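Local coordinates for secreted protein ASP-2 (Necator americanus, PDB 1U53) that is a secreted hookworm antigen of the pathogenesis-related-1 (CAP) family studied as a vaccine candidate, its molecular activity not firmly established, at residues G116-F128 with G167-E179. Sequence-based numbering, arbitrary orientation.
Sequences GVGQNLKLTGGLF and GNMMGKDIYEKGE
In this CAP fold, Leu-121 and Leu-123 of segment 116-128 press into hollows of the irregular segment 167-179, against Tyr-175 and Asn-168. A single beta bridge, Lys-122 with Asp-173, joins the backbones. Leu-123 N donates to Lys-172 O (2.9 Å), and Leu-121 O accepts from Ile-174 N. Leu-123 O takes Gly-171 N, inside the type II turn 169-172.

The Leu-121 side chain fills a hollow between Ile-174, Tyr-175 and Lys-177. Its CD1 sits over the centre of one Tyr-175 ring face, 3.5 Å from the centroid, a CH-pi contact. The Tyr-175 hydroxyl is hydrogen-bonded to Pro-45 O at the far end of the ring. Leu-121 CD2 lies 4.2 Å from Ile-174 CD1. That Ile-174 methyl also meets Val-117 CG1 and Leu-127 CD2. Leu-123 turns its CG away from its own amide nitrogen (chi1 -171°), and its CD2 comes to 3.5 Å from Asn-168 CA. Asn-168 ND2 lies at the Phe-128 ring edge, the two planes nearly perpendicular; Asn-168 OD1 bonds to Thr-136 OG1 and ND2 to Gly-133 O. A water bridges Asn-120 OD1 and Asp-173 OD1. Lys-177 reaches past Leu-121, and its NZ donates to Gln-119 O at 2.8 Å, from above the carbonyl plane.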
loop_
_atom_site.group_PDB
_atom_site.type_symbol
_atom_site.label_atom_id
_atom_site.label_comp_id
_atom_site.label_asym_id
_atom_site.label_seq_id
_atom_site.Cartn_x
_atom_site.Cartn_y
_atom_site.Cartn_z
ATOM N N GLY A 116 -5.368 15.025 -4.043
ATOM C CA GLY A 116 -6.578 14.787 -4.823
ATOM C C GLY A 116 -6.362 13.777 -5.942
ATOM O O GLY A 116 -5.293 13.740 -6.578
ATOM N N VAL A 117 -7.361 12.929 -6.177
ATOM C CA VAL A 117 -7.300 12.015 -7.297
ATOM C C VAL A 117 -8.471 12.301 -8.245
ATOM O O VAL A 117 -8.268 12.552 -9.446
ATOM C CB VAL A 117 -7.402 10.573 -6.779
ATOM C CG1 VAL A 117 -7.661 9.607 -7.913
ATOM C CG2 VAL A 117 -6.092 10.231 -6.032
ATOM N N GLY A 118 -9.680 12.291 -7.694
ATOM C CA GLY A 118 -10.878 12.538 -8.534
ATOM C C GLY A 118 -11.644 11.298 -8.894
ATOM O O GLY A 118 -11.299 10.177 -8.458
ATOM N N GLN A 119 -12.702 11.468 -9.697
ATOM C CA GLN A 119 -13.600 10.326 -9.971
ATOM C C GLN A 119 -13.131 9.469 -11.135
ATOM O O GLN A 119 -13.597 8.331 -11.300
ATOM C CB GLN A 119 -15.012 10.826 -10.272
ATOM C CG GLN A 119 -15.649 11.591 -9.156
ATOM C CD GLN A 119 -15.625 10.832 -7.863
ATOM O OE1 GLN A 119 -16.384 9.865 -7.679
ATOM N NE2 GLN A 119 -14.736 11.247 -6.947
ATOM N N ASN A 120 -12.198 9.975 -11.948
ATOM C CA ASN A 120 -11.634 9.157 -13.016
ATOM C C ASN A 120 -10.389 8.444 -12.523
ATOM O O ASN A 120 -9.352 9.085 -12.284
ATOM C CB ASN A 120 -11.218 10.007 -14.233
ATOM C CG ASN A 120 -10.754 9.156 -15.414
ATOM O OD1 ASN A 120 -10.522 7.950 -15.291
ATOM N ND2 ASN A 120 -10.676 9.791 -16.602
ATOM N N LEU A 121 -10.482 7.125 -12.425
ATOM C CA LEU A 121 -9.417 6.354 -11.767
ATOM C C LEU A 121 -8.394 5.802 -12.718
ATOM O O LEU A 121 -7.526 4.999 -12.323
ATOM C CB LEU A 121 -10.027 5.242 -10.908
ATOM C CG LEU A 121 -11.011 5.740 -9.865
ATOM C CD1 LEU A 121 -11.464 4.515 -9.074
ATOM C CD2 LEU A 121 -10.348 6.781 -8.942
ATOM N N LYS A 122 -8.468 6.225 -13.982
ATOM C CA LYS A 122 -7.434 5.876 -14.967
ATOM C C LYS A 122 -6.088 6.476 -14.602
ATOM O O LYS A 122 -5.948 7.697 -14.437
ATOM C CB LYS A 122 -7.843 6.397 -16.353
ATOM C CG LYS A 122 -6.983 5.886 -17.501
ATOM C CD LYS A 122 -7.473 6.498 -18.810
ATOM C CE LYS A 122 -6.721 5.937 -19.991
ATOM N NZ LYS A 122 -5.405 6.608 -20.084
ATOM N N LEU A 123 -5.079 5.644 -14.495
ATOM C CA LEU A 123 -3.789 6.181 -14.118
ATOM C C LEU A 123 -3.079 6.865 -15.292
ATOM O O LEU A 123 -2.256 6.237 -15.950
ATOM C CB LEU A 123 -2.903 5.088 -13.524
ATOM C CG LEU A 123 -1.633 5.691 -12.916
ATOM C CD1 LEU A 123 -1.967 6.623 -11.756
ATOM C CD2 LEU A 123 -0.669 4.595 -12.464
ATOM N N THR A 124 -3.409 8.141 -15.532
ATOM C CA THR A 124 -2.781 8.984 -16.574
ATOM C C THR A 124 -1.504 9.664 -16.112
ATOM O O THR A 124 -1.283 9.820 -14.917
ATOM C CB THR A 124 -3.686 10.156 -16.908
ATOM O OG1 THR A 124 -3.901 10.914 -15.711
ATOM C CG2 THR A 124 -5.021 9.663 -17.437
ATOM N N GLY A 125 -0.694 10.140 -17.065
ATOM C CA GLY A 125 0.521 10.887 -16.719
ATOM C C GLY A 125 0.131 12.058 -15.850
ATOM O O GLY A 125 0.795 12.374 -14.855
ATOM N N GLY A 126 -0.970 12.692 -16.208
ATOM C CA GLY A 126 -1.410 13.857 -15.481
ATOM C C GLY A 126 -1.743 13.477 -14.060
ATOM O O GLY A 126 -1.428 14.206 -13.126
ATOM N N LEU A 127 -2.362 12.320 -13.891
ATOM C CA LEU A 127 -2.776 11.927 -12.541
ATOM C C LEU A 127 -1.557 11.636 -11.682
ATOM O O LEU A 127 -1.423 12.146 -10.562
ATOM C CB LEU A 127 -3.739 10.739 -12.579
ATOM C CG LEU A 127 -4.161 10.270 -11.181
ATOM C CD1 LEU A 127 -4.793 11.387 -10.360
ATOM C CD2 LEU A 127 -5.091 9.060 -11.323
ATOM N N PHE A 128 -0.650 10.841 -12.213
ATOM C CA PHE A 128 0.535 10.480 -11.463
ATOM C C PHE A 128 1.311 11.728 -11.072
ATOM O O PHE A 128 1.799 11.843 -9.939
ATOM C CB PHE A 128 1.421 9.538 -12.281
ATOM C CG PHE A 128 2.376 8.731 -11.450
ATOM C CD1 PHE A 128 1.991 7.502 -10.920
ATOM C CD2 PHE A 128 3.663 9.192 -11.196
ATOM C CE1 PHE A 128 2.857 6.749 -10.159
ATOM C CE2 PHE A 128 4.548 8.442 -10.417
ATOM C CZ PHE A 128 4.142 7.218 -9.892
ATOM N N GLY A 167 1.081 -2.713 -8.841
ATOM C CA GLY A 167 0.043 -1.773 -9.287
ATOM C C GLY A 167 0.652 -0.676 -10.129
ATOM O O GLY A 167 1.735 -0.864 -10.701
ATOM N N ASN A 168 -0.066 0.429 -10.258
ATOM C CA ASN A 168 0.431 1.621 -10.979
ATOM C C ASN A 168 0.823 1.313 -12.416
ATOM O O ASN A 168 1.842 1.819 -12.919
ATOM C CB ASN A 168 1.595 2.226 -10.228
ATOM C CG ASN A 168 1.142 2.891 -8.942
ATOM O OD1 ASN A 168 -0.058 2.916 -8.664
ATOM N ND2 ASN A 168 2.073 3.467 -8.202
ATOM N N MET A 169 0.003 0.497 -13.057
ATOM C CA MET A 169 0.161 0.205 -14.483
ATOM C C MET A 169 -0.412 1.365 -15.292
ATOM O O MET A 169 -1.585 1.741 -15.142
ATOM C CB MET A 169 -0.501 -1.142 -14.791
ATOM C CG MET A 169 0.199 -2.302 -14.052
ATOM S SD MET A 169 -0.182 -3.981 -14.628
ATOM C CE MET A 169 -1.954 -3.756 -14.600
ATOM N N MET A 170 0.447 1.983 -16.107
ATOM C CA MET A 170 0.099 3.160 -16.894
ATOM C C MET A 170 -1.164 2.921 -17.701
ATOM O O MET A 170 -1.312 1.899 -18.372
ATOM C CB MET A 170 1.285 3.543 -17.812
ATOM C CG MET A 170 1.111 4.815 -18.650
ATOM S SD MET A 170 2.611 5.235 -19.617
ATOM C CE MET A 170 2.586 3.956 -20.838
ATOM N N GLY A 171 -2.102 3.856 -17.594
ATOM C CA GLY A 171 -3.301 3.792 -18.411
ATOM C C GLY A 171 -4.418 2.901 -17.890
ATOM O O GLY A 171 -5.512 2.905 -18.458
ATOM N N LYS A 172 -4.167 2.144 -16.808
ATOM C CA LYS A 172 -5.188 1.238 -16.265
ATOM C C LYS A 172 -5.849 1.889 -15.069
ATOM O O LYS A 172 -5.286 2.774 -14.479
ATOM C CB LYS A 172 -4.599 -0.085 -15.754
ATOM C CG LYS A 172 -3.726 -0.839 -16.724
ATOM C CD LYS A 172 -4.549 -1.355 -17.888
ATOM C CE LYS A 172 -3.652 -2.112 -18.860
ATOM N NZ LYS A 172 -3.306 -3.488 -18.342
ATOM N N ASP A 173 -7.020 1.377 -14.711
ATOM C CA ASP A 173 -7.789 1.916 -13.582
ATOM C C ASP A 173 -7.254 1.384 -12.268
ATOM O O ASP A 173 -6.969 0.195 -12.123
ATOM C CB ASP A 173 -9.248 1.493 -13.678
ATOM C CG ASP A 173 -10.022 2.269 -14.729
ATOM O OD1 ASP A 173 -9.490 3.232 -15.319
ATOM O OD2 ASP A 173 -11.199 1.950 -14.904
ATOM N N ILE A 174 -7.216 2.261 -11.270
ATOM C CA ILE A 174 -6.740 1.858 -9.934
ATOM C C ILE A 174 -7.638 0.768 -9.351
ATOM O O ILE A 174 -7.180 -0.233 -8.786
ATOM C CB ILE A 174 -6.751 3.074 -8.974
ATOM C CG1 ILE A 174 -5.845 4.234 -9.502
ATOM C CG2 ILE A 174 -6.338 2.628 -7.544
ATOM C CD1 ILE A 174 -6.346 5.626 -8.974
ATOM N N TYR A 175 -8.943 0.988 -9.443
ATOM C CA TYR A 175 -9.900 -0.073 -9.133
ATOM C C TYR A 175 -11.166 0.164 -9.949
ATOM O O TYR A 175 -11.363 1.255 -10.481
ATOM C CB TYR A 175 -10.211 -0.115 -7.617
ATOM C CG TYR A 175 -10.674 1.183 -6.967
ATOM C CD1 TYR A 175 -12.031 1.534 -6.948
ATOM C CD2 TYR A 175 -9.754 2.080 -6.363
ATOM C CE1 TYR A 175 -12.481 2.729 -6.336
ATOM C CE2 TYR A 175 -10.200 3.267 -5.746
ATOM C CZ TYR A 175 -11.549 3.589 -5.750
ATOM O OH TYR A 175 -11.956 4.742 -5.168
ATOM N N GLU A 176 -11.989 -0.877 -10.039
ATOM C CA GLU A 176 -13.315 -0.827 -10.665
ATOM C C GLU A 176 -14.319 -0.146 -9.756
ATOM O O GLU A 176 -14.471 -0.548 -8.621
ATOM C CB GLU A 176 -13.791 -2.259 -10.951
ATOM C CG GLU A 176 -15.194 -2.314 -11.529
ATOM C CD GLU A 176 -15.625 -3.693 -12.018
ATOM O OE1 GLU A 176 -14.786 -4.621 -12.171
ATOM O OE2 GLU A 176 -16.845 -3.857 -12.257
ATOM N N LYS A 177 -15.050 0.846 -10.272
ATOM C CA LYS A 177 -16.057 1.560 -9.458
ATOM C C LYS A 177 -17.385 0.810 -9.406
ATOM O O LYS A 177 -17.823 0.228 -10.401
ATOM C CB LYS A 177 -16.333 2.956 -10.037
ATOM C CG LYS A 177 -15.082 3.867 -9.970
ATOM C CD LYS A 177 -15.378 5.314 -10.393
ATOM C CE LYS A 177 -15.532 5.510 -11.878
ATOM N NZ LYS A 177 -15.980 6.993 -12.040
ATOM N N GLY A 178 -18.040 0.866 -8.265
ATOM C CA GLY A 178 -19.398 0.394 -8.122
ATOM C C GLY A 178 -19.675 0.105 -6.659
ATOM O O GLY A 178 -18.789 0.282 -5.804
ATOM N N GLU A 179 -20.891 -0.341 -6.358
ATOM C CA GLU A 179 -21.252 -0.602 -4.957
ATOM C C GLU A 179 -20.349 -1.674 -4.391
ATOM O O GLU A 179 -20.018 -2.600 -5.095
ATOM C CB GLU A 179 -22.717 -1.047 -4.841
ATOM C CG GLU A 179 -23.711 0.083 -5.012
ATOM C CD GLU A 179 -23.547 1.170 -3.945
ATOM O OE1 GLU A 179 -23.173 0.844 -2.798
ATOM O OE2 GLU A 179 -23.778 2.352 -4.266
HETATM O O HOH W 1 -11.227 5.160 -15.746
#